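Local coordinates for iron uptake protein A2 (Synechocystis sp., PDB 2VOZ), which binds ferric iron in the periplasm and probably hands it to an ABC transporter that imports the metal, at residues V86-L91 / V261-A266; T127-V132 / N167-S172; N223-I228 / E296-Y301. All coordinates share one frame; numbering follows the deposited sequence.

Interaction 1: V86-L91 / V261-A266; sequences VDAGML and VNVSGA
Val-86, the last residue of strand 82-86, lies opposite Ser-264 as an antiparallel non-hydrogen-bonded pair, their CA atoms 4.1 Å apart, and its CG2 branch rests on the Ser-264 CB. At Asp-87 the backbone turns out of the sheet with a positive phi of 95°, yet Asp-87 N still donates to Val-263 O over 2.8 Å, in the plane of that carbonyl. The Asp-87 side chain is the N-cap of helix 88-96: OD2 accepts from Gly-89 N on its anti lone pair at 2.8 Å, and it also bonds to Ser-172 OG. Asn-262 crosses Asp-87 at about a right angle, the amide and carboxylate planes 71° apart, with its ND2 over the face of the carboxylate and about equally far from both oxygens; the bond to OD2 is weak. Several donors thus converge on this buried carboxylate, which should favour its charged form, as should the helix start it caps. Such a step from a parallel strand into a helix, with the long antiparallel strand 261-268 alongside, belongs to the periplasmic binding protein fold, where that strand is one of the two crossing between the lobes. The Asp-87 side chain also touches that of the iron ligand Tyr-169. Ala-88 N then points almost straight at Asn-262 OD1 (2.8 Å, 175° at the hydrogen), and the same oxygen accepts Val-263 N within its own strand, so two backbone amides fix the rotation of the Asn-262 amide group. Ala-88 CB lies 3.5 Å from Asn-262 OD1. One turn further on, Leu-91 reaches back to the strand: CD2 lies 3.7 Å from Gly-265 O, while CD1 packs over the Gly-265 CA and approaches Val-263 CG2.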
ATOM      1  N   VAL B  86     -17.349 -13.355   4.121  1.00  8.50           N
ATOM      2  CA  VAL B  86     -17.600 -13.652   2.725  1.00  8.69           C
ATOM      3  C   VAL B  86     -18.019 -15.111   2.702  1.00  8.62           C
ATOM      4  O   VAL B  86     -17.320 -15.987   3.258  1.00  9.82           O
ATOM      5  CB  VAL B  86     -16.347 -13.382   1.877  1.00  8.98           C
ATOM      6  CG1 VAL B  86     -16.546 -13.847   0.440  1.00 10.93           C
ATOM      7  CG2 VAL B  86     -15.979 -11.894   1.963  1.00  8.82           C
ATOM      8  N   ASP B  87     -19.176 -15.327   2.074  1.00  8.80           N
ATOM      9  CA  ASP B  87     -19.790 -16.612   1.778  1.00  9.62           C
ATOM     10  C   ASP B  87     -20.764 -16.931   2.877  1.00  9.95           C
ATOM     11  O   ASP B  87     -20.413 -16.846   4.074  1.00  9.27           O
ATOM     12  CB  ASP B  87     -18.751 -17.754   1.598  1.00 10.17           C
ATOM     13  CG  ASP B  87     -19.312 -18.945   0.825  1.00 11.47           C
ATOM     14  OD1 ASP B  87     -18.827 -19.194  -0.310  1.00 11.95           O
ATOM     15  OD2 ASP B  87     -20.271 -19.611   1.328  1.00 13.69           O
ATOM     16  N   ALA B  88     -21.982 -17.315   2.479  1.00  8.63           N
ATOM     17  CA  ALA B  88     -23.032 -17.715   3.445  1.00  9.74           C
ATOM     18  C   ALA B  88     -22.534 -18.868   4.315  1.00  9.10           C
ATOM     19  O   ALA B  88     -23.029 -19.076   5.436  1.00  8.69           O
ATOM     20  CB  ALA B  88     -24.344 -18.110   2.744  1.00 10.60           C
ATOM     21  N   GLY B  89     -21.585 -19.638   3.797  1.00  8.00           N
ATOM     22  CA  GLY B  89     -21.020 -20.786   4.574  1.00  8.96           C
ATOM     23  C   GLY B  89     -20.176 -20.278   5.762  1.00 10.76           C
ATOM     24  O   GLY B  89     -20.054 -20.955   6.803  1.00 11.55           O
ATOM     25  N   MET B  90     -19.547 -19.120   5.598  1.00  9.71           N
ATOM     26  CA  MET B  90     -18.789 -18.505   6.695  1.00  9.59           C
ATOM     27  C   MET B  90     -19.684 -17.811   7.693  1.00  9.01           C
ATOM     28  O   MET B  90     -19.447 -17.895   8.891  1.00  9.88           O
ATOM     29  CB  MET B  90     -17.659 -17.564   6.216  1.00 10.06           C
ATOM     30  CG  MET B  90     -16.559 -18.269   5.389  1.00 12.62           C
ATOM     31  SD  MET B  90     -15.848 -19.777   6.220  1.00 17.55           S
ATOM     32  CE  MET B  90     -15.265 -19.116   7.751  1.00 18.17           C
ATOM     33  N   LEU B  91     -20.718 -17.127   7.209  1.00  8.56           N
ATOM     34  CA  LEU B  91     -21.730 -16.603   8.110  1.00  7.53           C
ATOM     35  C   LEU B  91     -22.349 -17.719   8.943  1.00  7.53           C
ATOM     36  O   LEU B  91     -22.580 -17.560  10.142  1.00  7.49           O
ATOM     37  CB  LEU B  91     -22.797 -15.852   7.323  1.00  7.78           C
ATOM     38  CG  LEU B  91     -22.184 -14.560   6.750  1.00  7.15           C
ATOM     39  CD1 LEU B  91     -23.085 -14.009   5.589  1.00 11.30           C
ATOM     40  CD2 LEU B  91     -21.948 -13.514   7.869  1.00  8.39           C
ATOM     41  N   VAL B 261     -25.990 -18.330  -6.612  1.00  8.25           N
ATOM     42  CA  VAL B 261     -25.401 -17.093  -6.081  1.00  9.22           C
ATOM     43  C   VAL B 261     -25.006 -17.302  -4.612  1.00  8.64           C
ATOM     44  O   VAL B 261     -25.499 -18.237  -3.926  1.00  9.28           O
ATOM     45  CB  VAL B 261     -26.318 -15.881  -6.252  1.00 10.12           C
ATOM     46  CG1 VAL B 261     -26.487 -15.549  -7.752  1.00 10.20           C
ATOM     47  CG2 VAL B 261     -27.666 -16.127  -5.536  1.00  9.22           C
ATOM     48  N   ASN B 262     -24.068 -16.490  -4.150  1.00  8.33           N
ATOM     49  CA  ASN B 262     -23.666 -16.514  -2.766  1.00  7.64           C
ATOM     50  C   ASN B 262     -23.398 -15.060  -2.386  1.00  8.31           C
ATOM     51  O   ASN B 262     -23.361 -14.199  -3.259  1.00  8.63           O
ATOM     52  CB  ASN B 262     -22.405 -17.377  -2.615  1.00  9.50           C
ATOM     53  CG  ASN B 262     -22.264 -17.947  -1.233  1.00  8.29           C
ATOM     54  OD1 ASN B 262     -22.707 -17.340  -0.243  1.00 10.82           O
ATOM     55  ND2 ASN B 262     -21.619 -19.117  -1.144  1.00  9.10           N
ATOM     56  N   VAL B 263     -23.253 -14.803  -1.094  1.00  8.33           N
ATOM     57  CA  VAL B 263     -23.153 -13.431  -0.619  1.00  8.63           C
ATOM     58  C   VAL B 263     -21.926 -13.172   0.206  1.00  8.84           C
ATOM     59  O   VAL B 263     -21.333 -14.101   0.766  1.00  9.32           O
ATOM     60  CB  VAL B 263     -24.418 -13.016   0.229  1.00  8.67           C
ATOM     61  CG1 VAL B 263     -25.691 -13.090  -0.600  1.00  9.48           C
ATOM     62  CG2 VAL B 263     -24.567 -13.924   1.489  1.00 10.60           C
ATOM     63  N   SER B 264     -21.547 -11.896   0.290  1.00  8.77           N
ATOM     64  CA  SER B 264     -20.764 -11.443   1.442  0.70 10.36           C
ATOM     65  C   SER B 264     -21.730 -10.635   2.297  1.00 10.35           C
ATOM     66  O   SER B 264     -22.671  -9.960   1.778  1.00 10.06           O
ATOM     67  CB  SER B 264     -19.568 -10.569   1.049  0.70 10.66           C
ATOM     68  OG  SER B 264     -19.995  -9.315   0.628  0.70 15.54           O
ATOM     69  N   GLY B 265     -21.542 -10.696   3.599  1.00  9.16           N
ATOM     70  CA  GLY B 265     -22.617 -10.158   4.414  1.00  8.50           C
ATOM     71  C   GLY B 265     -22.220 -10.026   5.870  1.00  7.72           C
ATOM     72  O   GLY B 265     -21.104 -10.348   6.239  1.00  8.46           O
ATOM     73  N   ALA B 266     -23.150  -9.593   6.697  1.00  8.55           N
ATOM     74  CA  ALA B 266     -22.783  -9.264   8.087  1.00  6.88           C
ATOM     75  C   ALA B 266     -23.987  -9.377   8.998  1.00  9.07           C
ATOM     76  O   ALA B 266     -25.134  -9.333   8.535  1.00  8.71           O
ATOM     77  CB  ALA B 266     -22.244  -7.856   8.138  1.00  7.24           C
TER

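Interaction 2: T127-V132 / N167-S172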
ATOM      1  N   THR B 127     -23.333  -7.965  -0.652  1.00  8.48           N
ATOM      2  CA  THR B 127     -22.966  -8.101  -2.075  1.00  8.29           C
ATOM      3  C   THR B 127     -23.265  -9.523  -2.465  1.00  7.81           C
ATOM      4  O   THR B 127     -23.440 -10.382  -1.593  1.00  7.82           O
ATOM      5  CB  THR B 127     -21.450  -7.828  -2.312  1.00  9.56           C
ATOM      6  OG1 THR B 127     -20.705  -8.869  -1.688  1.00 13.02           O
ATOM      7  CG2 THR B 127     -21.071  -6.468  -1.747  1.00 13.58           C
ATOM      8  N   GLN B 128     -23.295  -9.797  -3.761  1.00  7.47           N
ATOM      9  CA  GLN B 128     -23.459 -11.153  -4.216  1.00  7.86           C
ATOM     10  C   GLN B 128     -22.508 -11.460  -5.370  1.00  8.47           C
ATOM     11  O   GLN B 128     -22.026 -10.555  -6.058  1.00  8.71           O
ATOM     12  CB  GLN B 128     -24.920 -11.455  -4.560  1.00 10.23           C
ATOM     13  CG  GLN B 128     -25.455 -10.686  -5.671  1.00 10.67           C
ATOM     14  CD  GLN B 128     -26.968 -10.901  -5.898  1.00 10.88           C
ATOM     15  OE1 GLN B 128     -27.473 -12.024  -5.889  1.00 11.55           O
ATOM     16  NE2 GLN B 128     -27.677  -9.810  -6.110  1.00 11.18           N
ATOM     17  N   ARG B 129     -22.135 -12.732  -5.473  1.00  8.24           N
ATOM     18  CA  ARG B 129     -21.271 -13.221  -6.539  1.00  6.87           C
ATOM     19  C   ARG B 129     -21.983 -14.442  -7.103  1.00  7.42           C
ATOM     20  O   ARG B 129     -22.866 -15.010  -6.442  1.00  9.41           O
ATOM     21  CB  ARG B 129     -19.870 -13.643  -6.005  1.00  7.93           C
ATOM     22  CG  ARG B 129     -19.875 -14.715  -4.875  1.00  7.20           C
ATOM     23  CD  ARG B 129     -19.954 -14.150  -3.421  1.00 10.96           C
ATOM     24  NE  ARG B 129     -18.859 -13.218  -3.161  1.00  8.28           N
ATOM     25  CZ  ARG B 129     -17.596 -13.601  -2.889  1.00  9.98           C
ATOM     26  NH1 ARG B 129     -17.295 -14.893  -2.799  1.00  9.98           N
ATOM     27  NH2 ARG B 129     -16.640 -12.698  -2.739  1.00 10.52           N
ATOM     28  N   ALA B 130     -21.633 -14.819  -8.313  1.00  7.24           N
ATOM     29  CA  ALA B 130     -22.230 -16.011  -8.939  1.00  7.51           C
ATOM     30  C   ALA B 130     -21.134 -17.026  -9.131  1.00  7.88           C
ATOM     31  O   ALA B 130     -20.006 -16.639  -9.448  1.00  8.87           O
ATOM     32  CB  ALA B 130     -22.837 -15.620 -10.326  1.00  9.02           C
ATOM     33  N   ARG B 131     -21.439 -18.310  -8.940  1.00  8.86           N
ATOM     34  CA  ARG B 131     -20.459 -19.354  -9.191  1.00  9.10           C
ATOM     35  C   ARG B 131     -20.818 -19.864 -10.599  1.00  9.89           C
ATOM     36  O   ARG B 131     -21.861 -20.478 -10.816  1.00 11.30           O
ATOM     37  CB  ARG B 131     -20.480 -20.460  -8.107  1.00  8.32           C
ATOM     38  CG  ARG B 131     -19.223 -21.375  -8.193  1.00  9.16           C
ATOM     39  CD  ARG B 131     -18.847 -21.848  -6.801  1.00  8.53           C
ATOM     40  NE  ARG B 131     -17.582 -22.577  -6.777  1.00  9.45           N
ATOM     41  CZ  ARG B 131     -16.370 -22.005  -6.845  1.00  9.53           C
ATOM     42  NH1 ARG B 131     -16.243 -20.685  -6.959  1.00  5.69           N
ATOM     43  NH2 ARG B 131     -15.273 -22.760  -6.788  1.00 10.10           N
ATOM     44  N   VAL B 132     -19.967 -19.531 -11.557  1.00  8.53           N
ATOM     45  CA  VAL B 132     -20.314 -19.705 -12.953  1.00  9.00           C
ATOM     46  C   VAL B 132     -19.422 -20.754 -13.605  1.00  9.20           C
ATOM     47  O   VAL B 132     -18.565 -21.343 -12.956  1.00  8.79           O
ATOM     48  CB  VAL B 132     -20.188 -18.372 -13.726  1.00  9.75           C
ATOM     49  CG1 VAL B 132     -21.224 -17.338 -13.226  1.00 11.56           C
ATOM     50  CG2 VAL B 132     -18.732 -17.797 -13.683  1.00  8.49           C
ATOM     51  N   ASN B 167     -12.662 -25.767   0.075  1.00  8.84           N
ATOM     52  CA  ASN B 167     -12.955 -24.361  -0.152  1.00  8.09           C
ATOM     53  C   ASN B 167     -14.446 -24.091   0.021  1.00  7.10           C
ATOM     54  O   ASN B 167     -15.277 -24.851  -0.456  1.00  6.78           O
ATOM     55  CB  ASN B 167     -12.554 -23.956  -1.551  1.00  9.66           C
ATOM     56  CG  ASN B 167     -13.001 -22.551  -1.872  1.00  9.04           C
ATOM     57  OD1 ASN B 167     -14.016 -22.374  -2.516  1.00 13.58           O
ATOM     58  ND2 ASN B 167     -12.250 -21.559  -1.414  1.00 13.79           N
ATOM     59  N   VAL B 168     -14.734 -23.024   0.746  1.00  7.83           N
ATOM     60  CA  VAL B 168     -16.133 -22.734   1.103  1.00  8.22           C
ATOM     61  C   VAL B 168     -17.021 -22.459  -0.087  1.00  8.72           C
ATOM     62  O   VAL B 168     -18.241 -22.754  -0.036  1.00  7.20           O
ATOM     63  CB  VAL B 168     -16.224 -21.623   2.135  1.00  9.59           C
ATOM     64  CG1 VAL B 168     -15.916 -20.252   1.467  1.00 10.75           C
ATOM     65  CG2 VAL B 168     -17.610 -21.662   2.863  1.00  8.99           C
ATOM     66  N   TYR B 169     -16.477 -21.883  -1.168  1.00  8.73           N
ATOM     67  CA  TYR B 169     -17.326 -21.686  -2.352  1.00  8.26           C
ATOM     68  C   TYR B 169     -17.869 -23.014  -2.905  1.00  7.66           C
ATOM     69  O   TYR B 169     -19.019 -23.089  -3.348  1.00  7.05           O
ATOM     70  CB  TYR B 169     -16.580 -21.002  -3.506  1.00  9.21           C
ATOM     71  CG  TYR B 169     -15.752 -19.800  -3.109  1.00 10.67           C
ATOM     72  CD1 TYR B 169     -16.130 -18.970  -2.067  1.00 10.64           C
ATOM     73  CD2 TYR B 169     -14.583 -19.507  -3.823  1.00 11.33           C
ATOM     74  CE1 TYR B 169     -15.335 -17.859  -1.733  1.00 13.88           C
ATOM     75  CE2 TYR B 169     -13.814 -18.409  -3.504  1.00 14.06           C
ATOM     76  CZ  TYR B 169     -14.186 -17.619  -2.470  1.00 14.36           C
ATOM     77  OH  TYR B 169     -13.378 -16.536  -2.168  1.00 17.80           O
ATOM     78  N   ASN B 170     -17.031 -24.035  -2.911  1.00  7.68           N
ATOM     79  CA  ASN B 170     -17.447 -25.380  -3.333  1.00  8.21           C
ATOM     80  C   ASN B 170     -18.411 -25.988  -2.346  1.00  8.48           C
ATOM     81  O   ASN B 170     -19.427 -26.557  -2.749  1.00  9.42           O
ATOM     82  CB  ASN B 170     -16.232 -26.293  -3.473  1.00  8.12           C
ATOM     83  CG  ASN B 170     -15.425 -26.010  -4.706  1.00 10.52           C
ATOM     84  OD1 ASN B 170     -15.913 -25.425  -5.698  1.00  8.91           O
ATOM     85  ND2 ASN B 170     -14.154 -26.402  -4.647  1.00 10.30           N
ATOM     86  N   LEU B 171     -18.087 -25.892  -1.052  1.00  8.28           N
ATOM     87  CA  LEU B 171     -18.988 -26.388  -0.010  1.00  8.90           C
ATOM     88  C   LEU B 171     -20.384 -25.788  -0.217  1.00  8.72           C
ATOM     89  O   LEU B 171     -21.384 -26.494  -0.168  1.00  8.36           O
ATOM     90  CB  LEU B 171     -18.469 -25.994   1.380  1.00  9.34           C
ATOM     91  CG  LEU B 171     -17.321 -26.875   1.921  1.00 10.58           C
ATOM     92  CD1 LEU B 171     -16.661 -26.262   3.159  1.00 14.37           C
ATOM     93  CD2 LEU B 171     -17.808 -28.277   2.212  1.00 14.82           C
ATOM     94  N   SER B 172     -20.431 -24.486  -0.492  1.00  7.94           N
ATOM     95  CA  SER B 172     -21.722 -23.837  -0.668  1.00  7.01           C
ATOM     96  C   SER B 172     -22.467 -24.235  -1.953  1.00  8.24           C
ATOM     97  O   SER B 172     -23.717 -24.389  -1.942  1.00  7.49           O
ATOM     98  CB  SER B 172     -21.566 -22.307  -0.532  1.00  7.85           C
ATOM     99  OG  SER B 172     -21.267 -22.001   0.841  1.00  7.91           O
TER
HETATM  100  O   HOH W   1     -17.998 -25.533  -6.910  1.00 31.28           O
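Asn-170 OD1 accepts a hydrogen bond from Arg-131 NH2 over 2.9 Å, arriving from above the carbonyl plane of the Asn-170 amide, 46° out of it. A water that accepts from Arg-131 NE sits at the edge of the guanidinium, in its plane; it also approaches Asn-170 OD1, but so closely that this second link is doubtful. Asn-170 begins by pointing away from the strand, but its end comes back to the arginine, and its ND2 is held by Pro-164 O, which helps to fix which way round the amide lies. The Arg-131 guanidinium is also backed by Tyr-169, whose CB sits over the centre of one face, 3.5 Å from Arg-131 CZ. Arg-131 NH1 has a stronger partner in Asp-205, a salt bridge that ties the strand to the start of helix 205-213. Arg-129, two residues earlier on the same side of the strand, approaches the far part of the Tyr-169 ring. Its CG lies between the backbone N and the carbonyl carbon (chi1 56°) and the chain bends twice more, bringing NH1 to 3.7 Å from Tyr-169 CE1, which meets the guanidinium at its edge. Arg-129 NH2 is bridged to Glu-300 in the conformer described. Two arginines thus approach this iron ligand, each crossing it at about a right angle, while Tyr-169 OH bonds to the hydroxyl of Tyr-226, another ligand. Asn-167 caps the helix start, its OD1 weakly accepting Tyr-169 N. Segment 168-172 of helix 168-181 runs at 77° to segment 127-132 of strand 124-136, with helix 333-342 packed on the helix through Leu-171, helix 224-232 reaching Tyr-169 and Arg-129, and strand 261-268 beside the strand at Asn-262.

Interaction 3: N223-I228 / E296-Y301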
ATOM      1  N   ASN B 223     -15.891 -18.413  -9.377  1.00  8.16           N
ATOM      2  CA  ASN B 223     -16.752 -17.256  -9.221  1.00  8.26           C
ATOM      3  C   ASN B 223     -16.600 -16.244 -10.344  1.00  8.38           C
ATOM      4  O   ASN B 223     -15.519 -16.134 -10.949  1.00  8.77           O
ATOM      5  CB  ASN B 223     -16.503 -16.604  -7.887  1.00  8.20           C
ATOM      6  CG  ASN B 223     -17.014 -17.467  -6.726  1.00  8.16           C
ATOM      7  OD1 ASN B 223     -17.871 -18.354  -6.909  1.00  8.41           O
ATOM      8  ND2 ASN B 223     -16.503 -17.192  -5.527  1.00  9.58           N
ATOM      9  N   SER B 224     -17.675 -15.483 -10.534  1.00  9.23           N
ATOM     10  CA  SER B 224     -17.801 -14.447 -11.541  1.00  9.13           C
ATOM     11  C   SER B 224     -16.701 -13.360 -11.459  1.00  9.00           C
ATOM     12  O   SER B 224     -16.124 -12.979 -12.496  1.00  7.70           O
ATOM     13  CB  SER B 224     -19.207 -13.794 -11.407  1.00  9.45           C
ATOM     14  OG  SER B 224     -19.435 -13.351 -10.073  1.00  9.41           O
ATOM     15  N   TYR B 225     -16.419 -12.843 -10.262  1.00  8.24           N
ATOM     16  CA  TYR B 225     -15.525 -11.667 -10.159  1.00  8.77           C
ATOM     17  C   TYR B 225     -14.070 -11.953 -10.537  1.00  8.99           C
ATOM     18  O   TYR B 225     -13.337 -11.036 -10.871  1.00  9.79           O
ATOM     19  CB  TYR B 225     -15.588 -11.047  -8.758  1.00  9.77           C
ATOM     20  CG  TYR B 225     -15.351 -12.035  -7.662  1.00  7.24           C
ATOM     21  CD1 TYR B 225     -14.065 -12.273  -7.158  1.00  8.37           C
ATOM     22  CD2 TYR B 225     -16.410 -12.749  -7.118  1.00  6.68           C
ATOM     23  CE1 TYR B 225     -13.861 -13.217  -6.151  1.00  6.80           C
ATOM     24  CE2 TYR B 225     -16.206 -13.670  -6.088  1.00  9.57           C
ATOM     25  CZ  TYR B 225     -14.932 -13.914  -5.631  1.00  8.17           C
ATOM     26  OH  TYR B 225     -14.725 -14.837  -4.616  1.00 11.19           O
ATOM     27  N   TYR B 226     -13.631 -13.208 -10.463  1.00  8.05           N
ATOM     28  CA  TYR B 226     -12.272 -13.517 -10.871  1.00  8.49           C
ATOM     29  C   TYR B 226     -12.036 -13.241 -12.332  1.00  7.65           C
ATOM     30  O   TYR B 226     -10.937 -12.823 -12.709  1.00  9.07           O
ATOM     31  CB  TYR B 226     -11.936 -14.978 -10.574  1.00  8.28           C
ATOM     32  CG  TYR B 226     -11.934 -15.241  -9.105  1.00  8.56           C
ATOM     33  CD1 TYR B 226     -10.966 -14.646  -8.274  1.00  8.84           C
ATOM     34  CD2 TYR B 226     -12.896 -16.079  -8.541  1.00  9.78           C
ATOM     35  CE1 TYR B 226     -10.976 -14.872  -6.897  1.00  9.67           C
ATOM     36  CE2 TYR B 226     -12.908 -16.311  -7.163  1.00  8.97           C
ATOM     37  CZ  TYR B 226     -11.942 -15.716  -6.362  1.00 10.09           C
ATOM     38  OH  TYR B 226     -11.977 -15.931  -4.994  1.00 13.00           O
ATOM     39  N   TYR B 227     -13.047 -13.479 -13.165  1.00  7.15           N
ATOM     40  CA  TYR B 227     -12.879 -13.189 -14.577  1.00  8.21           C
ATOM     41  C   TYR B 227     -12.860 -11.678 -14.849  1.00  8.63           C
ATOM     42  O   TYR B 227     -12.097 -11.203 -15.699  1.00  8.58           O
ATOM     43  CB  TYR B 227     -13.969 -13.891 -15.361  1.00  8.84           C
ATOM     44  CG  TYR B 227     -13.794 -13.854 -16.870  1.00  8.64           C
ATOM     45  CD1 TYR B 227     -13.057 -14.842 -17.542  1.00 10.53           C
ATOM     46  CD2 TYR B 227     -14.362 -12.841 -17.615  1.00  9.29           C
ATOM     47  CE1 TYR B 227     -12.913 -14.820 -18.928  1.00 12.12           C
ATOM     48  CE2 TYR B 227     -14.226 -12.808 -19.005  1.00 10.75           C
ATOM     49  CZ  TYR B 227     -13.511 -13.802 -19.655  1.00 12.53           C
ATOM     50  OH  TYR B 227     -13.397 -13.719 -21.031  1.00 12.74           O
ATOM     51  N   ILE B 228     -13.667 -10.944 -14.091  1.00  8.91           N
ATOM     52  CA  ILE B 228     -13.688  -9.476 -14.222  1.00  9.05           C
ATOM     53  C   ILE B 228     -12.306  -8.925 -13.905  1.00  9.21           C
ATOM     54  O   ILE B 228     -11.831  -8.016 -14.597  1.00 10.36           O
ATOM     55  CB  ILE B 228     -14.821  -8.823 -13.385  1.00  8.77           C
ATOM     56  CG1 ILE B 228     -16.167  -9.546 -13.579  1.00  8.94           C
ATOM     57  CG2 ILE B 228     -14.912  -7.315 -13.731  1.00  9.04           C
ATOM     58  CD1 ILE B 228     -16.625  -9.628 -15.072  1.00  8.31           C
ATOM     59  N   GLU B 296     -18.548  -2.616  -6.141  1.00  9.16           N
ATOM     60  CA  GLU B 296     -17.438  -2.361  -7.084  1.00 10.38           C
ATOM     61  C   GLU B 296     -16.127  -2.913  -6.566  1.00  9.94           C
ATOM     62  O   GLU B 296     -15.307  -3.367  -7.343  1.00 11.00           O
ATOM     63  CB  GLU B 296     -17.239  -0.850  -7.265  1.00 11.26           C
ATOM     64  CG  GLU B 296     -18.202  -0.225  -8.235  1.00 14.67           C
ATOM     65  CD  GLU B 296     -17.927  -0.642  -9.695  1.00 15.88           C
ATOM     66  OE1 GLU B 296     -16.855  -1.209  -9.999  1.00 16.08           O
ATOM     67  OE2 GLU B 296     -18.791  -0.385 -10.514  1.00 14.69           O
ATOM     68  N   GLY B 297     -15.929  -2.829  -5.247  1.00 10.07           N
ATOM     69  CA  GLY B 297     -14.632  -3.155  -4.604  1.00 10.08           C
ATOM     70  C   GLY B 297     -14.032  -4.469  -5.079  1.00 10.80           C
ATOM     71  O   GLY B 297     -12.799  -4.583  -5.332  1.00 11.57           O
ATOM     72  N   ASN B 298     -14.891  -5.484  -5.181  1.00  9.97           N
ATOM     73  CA  ASN B 298     -14.457  -6.784  -5.639  1.00 10.52           C
ATOM     74  C   ASN B 298     -15.223  -7.253  -6.877  1.00  9.37           C
ATOM     75  O   ASN B 298     -15.416  -8.441  -7.082  1.00  8.62           O
ATOM     76  CB  ASN B 298     -14.566  -7.817  -4.517  1.00 11.50           C
ATOM     77  CG  ASN B 298     -13.803  -9.109  -4.814  1.00 11.98           C
ATOM     78  OD1 ASN B 298     -12.790  -9.122  -5.545  1.00 13.37           O
ATOM     79  ND2 ASN B 298     -14.276 -10.212  -4.225  1.00 12.22           N
ATOM     80  N   ASN B 299     -15.703  -6.322  -7.701  1.00  8.29           N
ATOM     81  CA  ASN B 299     -16.356  -6.731  -8.952  1.00  8.32           C
ATOM     82  C   ASN B 299     -17.531  -7.680  -8.705  1.00  8.78           C
ATOM     83  O   ASN B 299     -17.719  -8.659  -9.434  1.00  8.50           O
ATOM     84  CB  ASN B 299     -15.329  -7.366  -9.903  1.00  8.24           C
ATOM     85  CG  ASN B 299     -14.320  -6.385 -10.357  1.00  9.90           C
ATOM     86  OD1 ASN B 299     -14.689  -5.328 -10.889  1.00 11.45           O
ATOM     87  ND2 ASN B 299     -13.041  -6.705 -10.172  1.00 11.15           N
ATOM     88  N   GLU B 300     -18.301  -7.362  -7.668  1.00  7.79           N
ATOM     89  CA  GLU B 300     -19.469  -8.159  -7.246  0.70  7.88           C
ATOM     90  C   GLU B 300     -20.721  -7.401  -7.618  1.00  8.81           C
ATOM     91  O   GLU B 300     -20.647  -6.251  -8.061  1.00  9.26           O
ATOM     92  CB  GLU B 300     -19.443  -8.394  -5.720  0.70  8.07           C
ATOM     93  CG  GLU B 300     -18.565  -9.562  -5.291  0.70 10.52           C
ATOM     94  CD  GLU B 300     -17.934  -9.402  -3.886  0.70 15.25           C
ATOM     95  OE1 GLU B 300     -17.176 -10.309  -3.478  0.70 17.15           O
ATOM     96  OE2 GLU B 300     -18.182  -8.394  -3.167  0.70 14.89           O
ATOM     97  N   TYR B 301     -21.884  -8.050  -7.448  1.00  8.20           N
ATOM     98  CA  TYR B 301     -23.153  -7.373  -7.714  1.00  7.79           C
ATOM     99  C   TYR B 301     -23.694  -6.805  -6.408  1.00  8.60           C
ATOM    100  O   TYR B 301     -23.594  -7.450  -5.349  1.00  8.70           O
ATOM    101  CB  TYR B 301     -24.185  -8.365  -8.216  1.00  9.16           C
ATOM    102  CG  TYR B 301     -23.826  -9.122  -9.457  1.00  8.32           C
ATOM    103  CD1 TYR B 301     -23.122 -10.349  -9.393  1.00  7.95           C
ATOM    104  CD2 TYR B 301     -24.204  -8.634 -10.718  1.00  8.93           C
ATOM    105  CE1 TYR B 301     -22.821 -11.071 -10.557  1.00  8.80           C
ATOM    106  CE2 TYR B 301     -23.897  -9.355 -11.891  1.00  9.48           C
ATOM    107  CZ  TYR B 301     -23.217 -10.569 -11.790  1.00  8.67           C
ATOM    108  OH  TYR B 301     -22.923 -11.309 -12.913  1.00  9.00           O
TER
HETATM  109  O   HOH W   2     -19.570 -10.727  -9.649  1.00 11.04           O
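The ring of Tyr-225 turns one face to the amide of Asn-298, whose ND2 stands 3.5 Å above the ring plane, offset toward the rim at CD1 and CE1. Ring and amide planes are 54° apart, so the nitrogen leans over the ring and the two groups do not stack. Asn-298 ND2 donates to Glu-300 OE1 (3.0 Å) in the conformer described, in which that acid is paired with Arg-129, while Asn-298 OD1 accepts from Arg-229. Tyr-225 CB lies 3.1 Å from Asn-298 O; with CG between the backbone N and the carbonyl carbon (chi1 53°) the ring is carried past Asn-298. Tyr-225 OH accepts from Asn-223 ND2 at 3.1 Å, in the plane of that amide. Tyr-225 and Tyr-226 are two of the iron ligands, consecutive at the start of helix 224-232. The facing loop ends helix 288-297 in a Schellman motif: Asn-299, with positive phi, is its C-prime residue. That residue turns its side chain toward Ile-228, whose CG2 branch packs 3.5 Å from Asn-299 OD1, an oxygen whose hydrogen bond comes from Lys-232. The two side chains meet at a slant, with Ile-228 CB near Asn-299 CB. Nearer the sheet a water joins Ser-224 OG to Asn-299 O, 2.7 Å from Ser-224 OG, and Tyr-301 brings CE1 toward the same hydroxyl.

How the interactions relate
From the N terminus, residues 86-91 come first and wait until strand 261-268 to close interaction 1, a loop of 169 intervening residues. Interaction 2 falls wholly within it, joining strand 124-136 to helix 168-181 across 34 residues. Residues 223-228 also lie inside that loop, but their partner 296-301 follows it, so interactions 1 and 3 cross, whereas 2 and 3 succeed one another. Backbone pairing of strands 124-136 and 261-268, Ser-264 with Thr-127 and Asn-262 with Arg-129, links interactions 1 and 2; Asp-87 with Ser-172 adds a side-chain link. Ala-130 with Ser-224 and, in the conformer described, Arg-129 with Glu-300 join 2 to 3, gathering three iron-ligand tyrosines around the crossing strands.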